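Local coordinates for protein HAT1-interacting factor 1 (Saccharomyces cerevisiae, PDB 4NQ0) that acts as a nuclear chaperone for histones H3 and H4 within the HAT-B acetyltransferase complex, and takes part in chromatin assembly and telomere silencing, at residues S187-S192 against L214-R219; D208-A213 against Y239-D244. All coordinates share one frame; numbering follows the deposited sequence.

Contact 1 of 2, residues S187-S192 against L214-R219; sequences SQLRKS and LMLLGR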
ATOM      1  N   SER A 187       1.618  10.679  17.978  1.00 41.58           N
ATOM      2  CA  SER A 187       1.940  12.075  18.297  1.00 41.43           C
ATOM      3  C   SER A 187       2.285  12.918  17.063  1.00 40.09           C
ATOM      4  O   SER A 187       2.197  14.140  17.114  1.00 40.17           O
ATOM      5  CB  SER A 187       3.092  12.150  19.309  1.00 42.38           C
ATOM      6  OG  SER A 187       4.320  11.734  18.733  1.00 43.39           O
ATOM      7  N   GLN A 188       2.668  12.272  15.960  1.00 38.69           N
ATOM      8  CA  GLN A 188       3.070  12.991  14.751  1.00 37.51           C
ATOM      9  C   GLN A 188       1.930  13.156  13.727  1.00 35.86           C
ATOM     10  O   GLN A 188       2.153  13.613  12.606  1.00 35.03           O
ATOM     11  CB  GLN A 188       4.307  12.323  14.142  1.00 37.81           C
ATOM     12  CG  GLN A 188       5.584  12.634  14.950  1.00 39.82           C
ATOM     13  CD  GLN A 188       6.765  11.757  14.597  1.00 41.80           C
ATOM     14  OE1 GLN A 188       6.847  11.195  13.498  1.00 43.79           O
ATOM     15  NE2 GLN A 188       7.691  11.632  15.530  1.00 43.18           N
ATOM     16  N   LEU A 189       0.709  12.817  14.147  1.00 35.01           N
ATOM     17  CA  LEU A 189      -0.503  12.930  13.334  1.00 33.90           C
ATOM     18  C   LEU A 189      -0.849  14.391  13.081  1.00 33.73           C
ATOM     19  O   LEU A 189      -0.827  15.196  14.009  1.00 33.89           O
ATOM     20  CB  LEU A 189      -1.666  12.277  14.095  1.00 34.20           C
ATOM     21  CG  LEU A 189      -3.016  12.039  13.398  1.00 33.59           C
ATOM     22  CD1 LEU A 189      -2.878  11.083  12.228  1.00 32.47           C
ATOM     23  CD2 LEU A 189      -4.020  11.498  14.404  1.00 35.09           C
ATOM     24  N   ARG A 190      -1.156  14.742  11.835  1.00 33.27           N
ATOM     25  CA  ARG A 190      -1.614  16.103  11.525  1.00 33.47           C
ATOM     26  C   ARG A 190      -2.966  16.337  12.173  1.00 33.77           C
ATOM     27  O   ARG A 190      -3.838  15.475  12.122  1.00 32.90           O
ATOM     28  CB  ARG A 190      -1.727  16.335  10.024  1.00 33.14           C
ATOM     29  CG  ARG A 190      -2.232  17.730   9.669  1.00 33.62           C
ATOM     30  CD  ARG A 190      -2.099  18.032   8.185  1.00 33.14           C
ATOM     31  NE  ARG A 190      -0.698  18.156   7.801  1.00 34.23           N
ATOM     32  CZ  ARG A 190       0.079  19.211   8.064  1.00 35.55           C
ATOM     33  NH1 ARG A 190      -0.393  20.286   8.704  1.00 35.47           N
ATOM     34  NH2 ARG A 190       1.345  19.191   7.681  1.00 34.53           N
ATOM     35  N   LYS A 191      -3.113  17.495  12.814  1.00 34.65           N
ATOM     36  CA  LYS A 191      -4.352  17.868  13.488  1.00 35.24           C
ATOM     37  C   LYS A 191      -5.115  18.951  12.723  1.00 35.20           C
ATOM     38  O   LYS A 191      -6.326  19.062  12.880  1.00 35.29           O
ATOM     39  CB  LYS A 191      -4.075  18.336  14.920  1.00 36.13           C
ATOM     40  CG  LYS A 191      -3.421  17.290  15.818  1.00 37.56           C
ATOM     41  CD  LYS A 191      -4.352  16.125  16.133  1.00 40.16           C
ATOM     42  CE  LYS A 191      -3.743  15.194  17.206  1.00 42.60           C
ATOM     43  NZ  LYS A 191      -4.713  14.202  17.807  1.00 44.63           N
ATOM     44  N   SER A 192      -4.424  19.736  11.898  1.00 35.13           N
ATOM     45  CA  SER A 192      -5.086  20.780  11.122  1.00 35.33           C
ATOM     46  C   SER A 192      -4.289  21.167   9.887  1.00 35.22           C
ATOM     47  O   SER A 192      -3.171  20.690   9.672  1.00 35.48           O
ATOM     48  CB  SER A 192      -5.358  22.013  12.009  1.00 36.34           C
ATOM     49  OG  SER A 192      -4.157  22.578  12.507  1.00 37.52           O
ATOM     50  N   LEU A 214      -1.073   4.429   8.276  1.00 28.68           N
ATOM     51  CA  LEU A 214      -0.260   3.388   8.900  1.00 29.94           C
ATOM     52  C   LEU A 214      -0.153   3.634  10.383  1.00 30.56           C
ATOM     53  O   LEU A 214      -0.313   2.729  11.187  1.00 30.77           O
ATOM     54  CB  LEU A 214       1.166   3.381   8.342  1.00 30.12           C
ATOM     55  CG  LEU A 214       1.450   2.707   7.012  1.00 31.89           C
ATOM     56  CD1 LEU A 214       2.909   2.964   6.647  1.00 33.27           C
ATOM     57  CD2 LEU A 214       1.157   1.204   7.073  1.00 32.91           C
ATOM     58  N   MET A 215       0.176   4.872  10.721  1.00 31.03           N
ATOM     59  CA  MET A 215       0.282   5.312  12.105  1.00 32.51           C
ATOM     60  C   MET A 215      -0.969   4.913  12.881  1.00 32.79           C
ATOM     61  O   MET A 215      -0.877   4.338  13.964  1.00 33.83           O
ATOM     62  CB  MET A 215       0.504   6.832  12.112  1.00 32.66           C
ATOM     63  CG  MET A 215       0.309   7.580  13.413  1.00 34.63           C
ATOM     64  SD  MET A 215       0.230   9.367  13.072  1.00 39.08           S
ATOM     65  CE  MET A 215       1.774   9.642  12.192  1.00 33.13           C
ATOM     66  N   LEU A 216      -2.133   5.203  12.314  1.00 32.56           N
ATOM     67  CA  LEU A 216      -3.411   4.951  12.987  1.00 32.91           C
ATOM     68  C   LEU A 216      -3.732   3.448  13.078  1.00 33.69           C
ATOM     69  O   LEU A 216      -4.087   2.944  14.150  1.00 34.02           O
ATOM     70  CB  LEU A 216      -4.533   5.718  12.277  1.00 32.26           C
ATOM     71  CG  LEU A 216      -4.437   7.244  12.419  1.00 31.96           C
ATOM     72  CD1 LEU A 216      -5.298   7.984  11.400  1.00 29.69           C
ATOM     73  CD2 LEU A 216      -4.801   7.665  13.847  1.00 31.27           C
ATOM     74  N   LEU A 217      -3.594   2.744  11.958  1.00 33.30           N
ATOM     75  CA  LEU A 217      -3.828   1.300  11.906  1.00 34.18           C
ATOM     76  C   LEU A 217      -2.862   0.520  12.803  1.00 35.87           C
ATOM     77  O   LEU A 217      -3.256  -0.448  13.448  1.00 35.59           O
ATOM     78  CB  LEU A 217      -3.707   0.795  10.460  1.00 33.07           C
ATOM     79  CG  LEU A 217      -4.793   1.239   9.478  1.00 31.38           C
ATOM     80  CD1 LEU A 217      -4.357   1.004   8.038  1.00 31.12           C
ATOM     81  CD2 LEU A 217      -6.104   0.513   9.763  1.00 29.75           C
ATOM     82  N   GLY A 218      -1.606   0.959  12.845  1.00 37.37           N
ATOM     83  CA  GLY A 218      -0.559   0.285  13.614  1.00 39.69           C
ATOM     84  C   GLY A 218      -0.440   0.668  15.088  1.00 42.17           C
ATOM     85  O   GLY A 218       0.305   0.033  15.837  1.00 42.15           O
ATOM     86  N   ARG A 219      -1.157   1.712  15.501  1.00 44.49           N
ATOM     87  CA  ARG A 219      -1.221   2.118  16.908  1.00 47.15           C
ATOM     88  C   ARG A 219      -1.373   0.888  17.817  1.00 49.27           C
ATOM     89  O   ARG A 219      -2.313   0.108  17.648  1.00 49.38           O
ATOM     90  CB  ARG A 219      -2.406   3.061  17.119  1.00 47.36           C
ATOM     91  CG  ARG A 219      -2.521   3.671  18.513  1.00 50.29           C
ATOM     92  CD  ARG A 219      -3.877   4.352  18.686  1.00 52.95           C
ATOM     93  NE  ARG A 219      -4.195   4.656  20.088  1.00 56.21           N
ATOM     94  CZ  ARG A 219      -4.862   3.852  20.922  1.00 58.21           C
ATOM     95  NH1 ARG A 219      -5.094   4.250  22.170  1.00 59.73           N
ATOM     96  NH2 ARG A 219      -5.300   2.656  20.527  1.00 59.14           N
TER
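Met215 reaches from the last turn of helix 202-218 to the loop that precedes the helix, where it meets Leu189. Its CB points at the loop, and with CG anti to the backbone N (chi1 165°) and chi2 likewise extended, the chain runs straight out to the sulfur. SD then settles against Leu189, 3.6 Å from its CB, and keeps equally close company with CD1 and the backbone N of that residue. At chi3 (-56°) the chain bends, which carries the terminal methyl past Leu189 to the preceding peptide, where Met215 CE lies 3.8 Å from the carbonyl carbon of Gln188. Leu189 meets Leu216 as well, the two side chains crossing at about a right angle: Leu189 CD1 and CD2 sit 4.0 Å from Leu216 CD1 and CD2, respectively. Pro59 and Phe64 also touch Leu189, which thus packs between helix 202-218 and the start of helix 61-77 with its preceding loop. Shortening Met215 to alanine removes SD and CE, which would probably leave Leu189 and the Gln188-Leu189 peptide uncovered on this side and open a gap between loop and helix. Farther along the loop, Arg190 NH1 donates to Ser192 O at 3.0 Å, nearly straight and within the guanidinium plane, while NE binds Tyr197 OH. Both segments belong to the predicted first TPR repeat, and 187-192 also falls in the region important for histone binding. No hydrogen bond crosses, which implies that apolar fit, with a flexible thioether moulded to a branched leucine, joins the two segments.

Contact 2 of 2, residues D208-A213 against Y239-D244; sequences DLLAQA and YILMGD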
ATOM      1  N   ASP A 208       2.197  10.929   2.296  1.00 29.22           N
ATOM      2  CA  ASP A 208       2.193  11.436   3.668  1.00 28.95           C
ATOM      3  C   ASP A 208       0.873  11.095   4.364  1.00 27.84           C
ATOM      4  O   ASP A 208       0.854  10.752   5.549  1.00 27.05           O
ATOM      5  CB  ASP A 208       2.416  12.947   3.690  1.00 29.74           C
ATOM      6  CG  ASP A 208       2.661  13.473   5.082  1.00 31.00           C
ATOM      7  OD1 ASP A 208       3.641  13.032   5.718  1.00 32.76           O
ATOM      8  OD2 ASP A 208       1.876  14.325   5.551  1.00 32.23           O
ATOM      9  N   LEU A 209      -0.226  11.183   3.619  1.00 27.04           N
ATOM     10  CA  LEU A 209      -1.534  10.798   4.143  1.00 26.24           C
ATOM     11  C   LEU A 209      -1.580   9.313   4.475  1.00 25.97           C
ATOM     12  O   LEU A 209      -2.173   8.921   5.475  1.00 26.07           O
ATOM     13  CB  LEU A 209      -2.652  11.161   3.161  1.00 26.25           C
ATOM     14  CG  LEU A 209      -3.008  12.657   3.140  1.00 25.54           C
ATOM     15  CD1 LEU A 209      -3.656  13.036   1.835  1.00 23.16           C
ATOM     16  CD2 LEU A 209      -3.914  12.988   4.331  1.00 23.02           C
ATOM     17  N   LEU A 210      -0.957   8.489   3.638  1.00 26.26           N
ATOM     18  CA  LEU A 210      -0.869   7.054   3.921  1.00 26.18           C
ATOM     19  C   LEU A 210       0.054   6.752   5.108  1.00 26.75           C
ATOM     20  O   LEU A 210      -0.242   5.840   5.899  1.00 26.26           O
ATOM     21  CB  LEU A 210      -0.450   6.275   2.675  1.00 26.10           C
ATOM     22  CG  LEU A 210      -1.491   6.227   1.566  1.00 26.56           C
ATOM     23  CD1 LEU A 210      -0.878   5.771   0.240  1.00 28.53           C
ATOM     24  CD2 LEU A 210      -2.661   5.316   1.966  1.00 28.70           C
ATOM     25  N   ALA A 211       1.145   7.520   5.266  1.00 26.89           N
ATOM     26  CA  ALA A 211       2.012   7.351   6.443  1.00 27.34           C
ATOM     27  C   ALA A 211       1.174   7.491   7.706  1.00 27.40           C
ATOM     28  O   ALA A 211       1.336   6.737   8.665  1.00 27.52           O
ATOM     29  CB  ALA A 211       3.187   8.363   6.451  1.00 27.31           C
ATOM     30  N   GLN A 212       0.245   8.438   7.684  1.00 27.44           N
ATOM     31  CA  GLN A 212      -0.661   8.631   8.806  1.00 27.19           C
ATOM     32  C   GLN A 212      -1.723   7.535   8.924  1.00 27.26           C
ATOM     33  O   GLN A 212      -2.128   7.192  10.029  1.00 27.22           O
ATOM     34  CB  GLN A 212      -1.298  10.019   8.728  1.00 27.42           C
ATOM     35  CG  GLN A 212      -0.255  11.145   8.857  1.00 27.67           C
ATOM     36  CD  GLN A 212      -0.823  12.501   8.555  1.00 27.57           C
ATOM     37  OE1 GLN A 212      -1.432  13.124   9.419  1.00 27.40           O
ATOM     38  NE2 GLN A 212      -0.619  12.983   7.324  1.00 27.01           N
ATOM     39  N   ALA A 213      -2.187   6.986   7.807  1.00 27.22           N
ATOM     40  CA  ALA A 213      -3.048   5.789   7.873  1.00 27.77           C
ATOM     41  C   ALA A 213      -2.345   4.642   8.610  1.00 28.33           C
ATOM     42  O   ALA A 213      -2.951   3.982   9.472  1.00 28.19           O
ATOM     43  CB  ALA A 213      -3.481   5.345   6.490  1.00 27.04           C
ATOM     44  N   TYR A 239       0.382  -0.496   2.243  1.00 25.42           N
ATOM     45  CA  TYR A 239       1.719  -0.605   1.656  1.00 25.56           C
ATOM     46  C   TYR A 239       1.635  -0.821   0.149  1.00 25.61           C
ATOM     47  O   TYR A 239       2.434  -0.251  -0.594  1.00 26.64           O
ATOM     48  CB  TYR A 239       2.564  -1.699   2.336  1.00 25.30           C
ATOM     49  CG  TYR A 239       3.246  -1.254   3.614  1.00 25.87           C
ATOM     50  CD1 TYR A 239       4.052  -0.120   3.637  1.00 26.67           C
ATOM     51  CD2 TYR A 239       3.106  -1.976   4.793  1.00 25.82           C
ATOM     52  CE1 TYR A 239       4.689   0.293   4.799  1.00 27.10           C
ATOM     53  CE2 TYR A 239       3.732  -1.573   5.959  1.00 26.32           C
ATOM     54  CZ  TYR A 239       4.514  -0.441   5.957  1.00 26.84           C
ATOM     55  OH  TYR A 239       5.120  -0.061   7.108  1.00 25.83           O
ATOM     56  N   ILE A 240       0.673  -1.621  -0.308  1.00 26.01           N
ATOM     57  CA  ILE A 240       0.440  -1.786  -1.747  1.00 26.41           C
ATOM     58  C   ILE A 240       0.110  -0.440  -2.396  1.00 26.94           C
ATOM     59  O   ILE A 240       0.661  -0.099  -3.446  1.00 27.84           O
ATOM     60  CB  ILE A 240      -0.699  -2.801  -2.073  1.00 26.96           C
ATOM     61  CG1 ILE A 240      -0.340  -4.232  -1.631  1.00 26.46           C
ATOM     62  CG2 ILE A 240      -1.017  -2.787  -3.571  1.00 27.49           C
ATOM     63  CD1 ILE A 240       0.880  -4.852  -2.336  1.00 28.13           C
ATOM     64  N   LEU A 241      -0.778   0.329  -1.783  1.00 27.27           N
ATOM     65  CA  LEU A 241      -1.136   1.649  -2.317  1.00 27.91           C
ATOM     66  C   LEU A 241       0.079   2.575  -2.346  1.00 27.20           C
ATOM     67  O   LEU A 241       0.306   3.257  -3.330  1.00 26.52           O
ATOM     68  CB  LEU A 241      -2.238   2.313  -1.478  1.00 28.37           C
ATOM     69  CG  LEU A 241      -3.467   2.885  -2.184  1.00 31.69           C
ATOM     70  CD1 LEU A 241      -4.317   3.660  -1.146  1.00 32.62           C
ATOM     71  CD2 LEU A 241      -3.147   3.776  -3.396  1.00 32.50           C
ATOM     72  N   MET A 242       0.843   2.609  -1.259  1.00 26.82           N
ATOM     73  CA  MET A 242       2.087   3.372  -1.230  1.00 27.08           C
ATOM     74  C   MET A 242       2.989   2.960  -2.390  1.00 27.13           C
ATOM     75  O   MET A 242       3.509   3.804  -3.103  1.00 26.28           O
ATOM     76  CB  MET A 242       2.824   3.164   0.083  1.00 27.38           C
ATOM     77  CG  MET A 242       2.221   3.903   1.249  1.00 28.80           C
ATOM     78  SD  MET A 242       3.224   3.592   2.694  1.00 32.12           S
ATOM     79  CE  MET A 242       2.545   4.788   3.827  1.00 31.68           C
ATOM     80  N   GLY A 243       3.122   1.653  -2.601  1.00 27.52           N
ATOM     81  CA  GLY A 243       3.929   1.147  -3.698  1.00 28.28           C
ATOM     82  C   GLY A 243       3.426   1.601  -5.052  1.00 29.14           C
ATOM     83  O   GLY A 243       4.208   2.072  -5.884  1.00 29.35           O
ATOM     84  N   ASP A 244       2.118   1.470  -5.274  1.00 29.72           N
ATOM     85  CA  ASP A 244       1.512   1.881  -6.541  1.00 30.54           C
ATOM     86  C   ASP A 244       1.821   3.341  -6.826  1.00 31.21           C
ATOM     87  O   ASP A 244       2.246   3.686  -7.922  1.00 32.10           O
ATOM     88  CB  ASP A 244      -0.004   1.692  -6.521  1.00 30.79           C
ATOM     89  CG  ASP A 244      -0.434   0.231  -6.497  1.00 31.12           C
ATOM     90  OD1 ASP A 244      -1.624   0.005  -6.198  1.00 31.09           O
ATOM     91  OD2 ASP A 244       0.381  -0.684  -6.788  1.00 30.12           O
TER
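Leu210 and Met242 are the interlocking bumps where helices 202-218 and 229-248 run side by side, nearly antiparallel at 168° with local axes 10.2 Å apart. The two side chains slide past each other in opposite directions, so that each tip comes to rest by the other's base. Leu210 CD1 reaches the backbone of the facing helix, 3.9 Å from Met242 N, and also lies against Met242 CG. In return the extended methionine, its CG anti to the carbonyl carbon (chi1 -75°), delivers its methyl into the shallow recess between Leu210 CB and the Ala211 backbone: Met242 CE is 3.5 Å from Leu210 CB and 3.4 Å from Ala211 N. The small side chain of Ala211 borders this recess, its CB 4.5 Å from Met242 CE. Leu241 crosses Leu210 at about a right angle, with Leu210 CD2 and Leu241 CD1 3.9 Å apart and Leu241 CB nearer the CD1 branch. Away from the interface, Asp208 O is gripped twice, by Gln212 N and Gln212 NE2 from opposite faces of its carbonyl plane. The pairing brings together the predicted TPR 1 and TPR 2 repeats, as expected of a helical repeat stack. Helix 61-77 lies along one flank, touching Leu209, Ala213 and Leu241, whereas helix 252-266 packs on Tyr239 and Ile240; Leu207 and Leu214 extend the bed for Met242 along helix 202-218.

Helix 202-218 is common to both contacts: contact 1 ties its C-terminal end to a loop of its own repeat, and contact 2 joins its middle to the next predicted repeat. Contact 1 lies toward the periphery, about 16 Å from its centre to the centre of the chain, against about 5 Å for contact 2. Both rely on a methionine and leucines without crossing hydrogen bonds, yet only contact 1 involves an exposed residue. They also meet directly. Arg190 N probably hydrogen-bonds to Gln212 OE1 at 2.9 Å, binding the loop to the helix, while Leu214 packs on Met242 and Tyr239, continuing the apolar seam between helices 202-218 and 229-248.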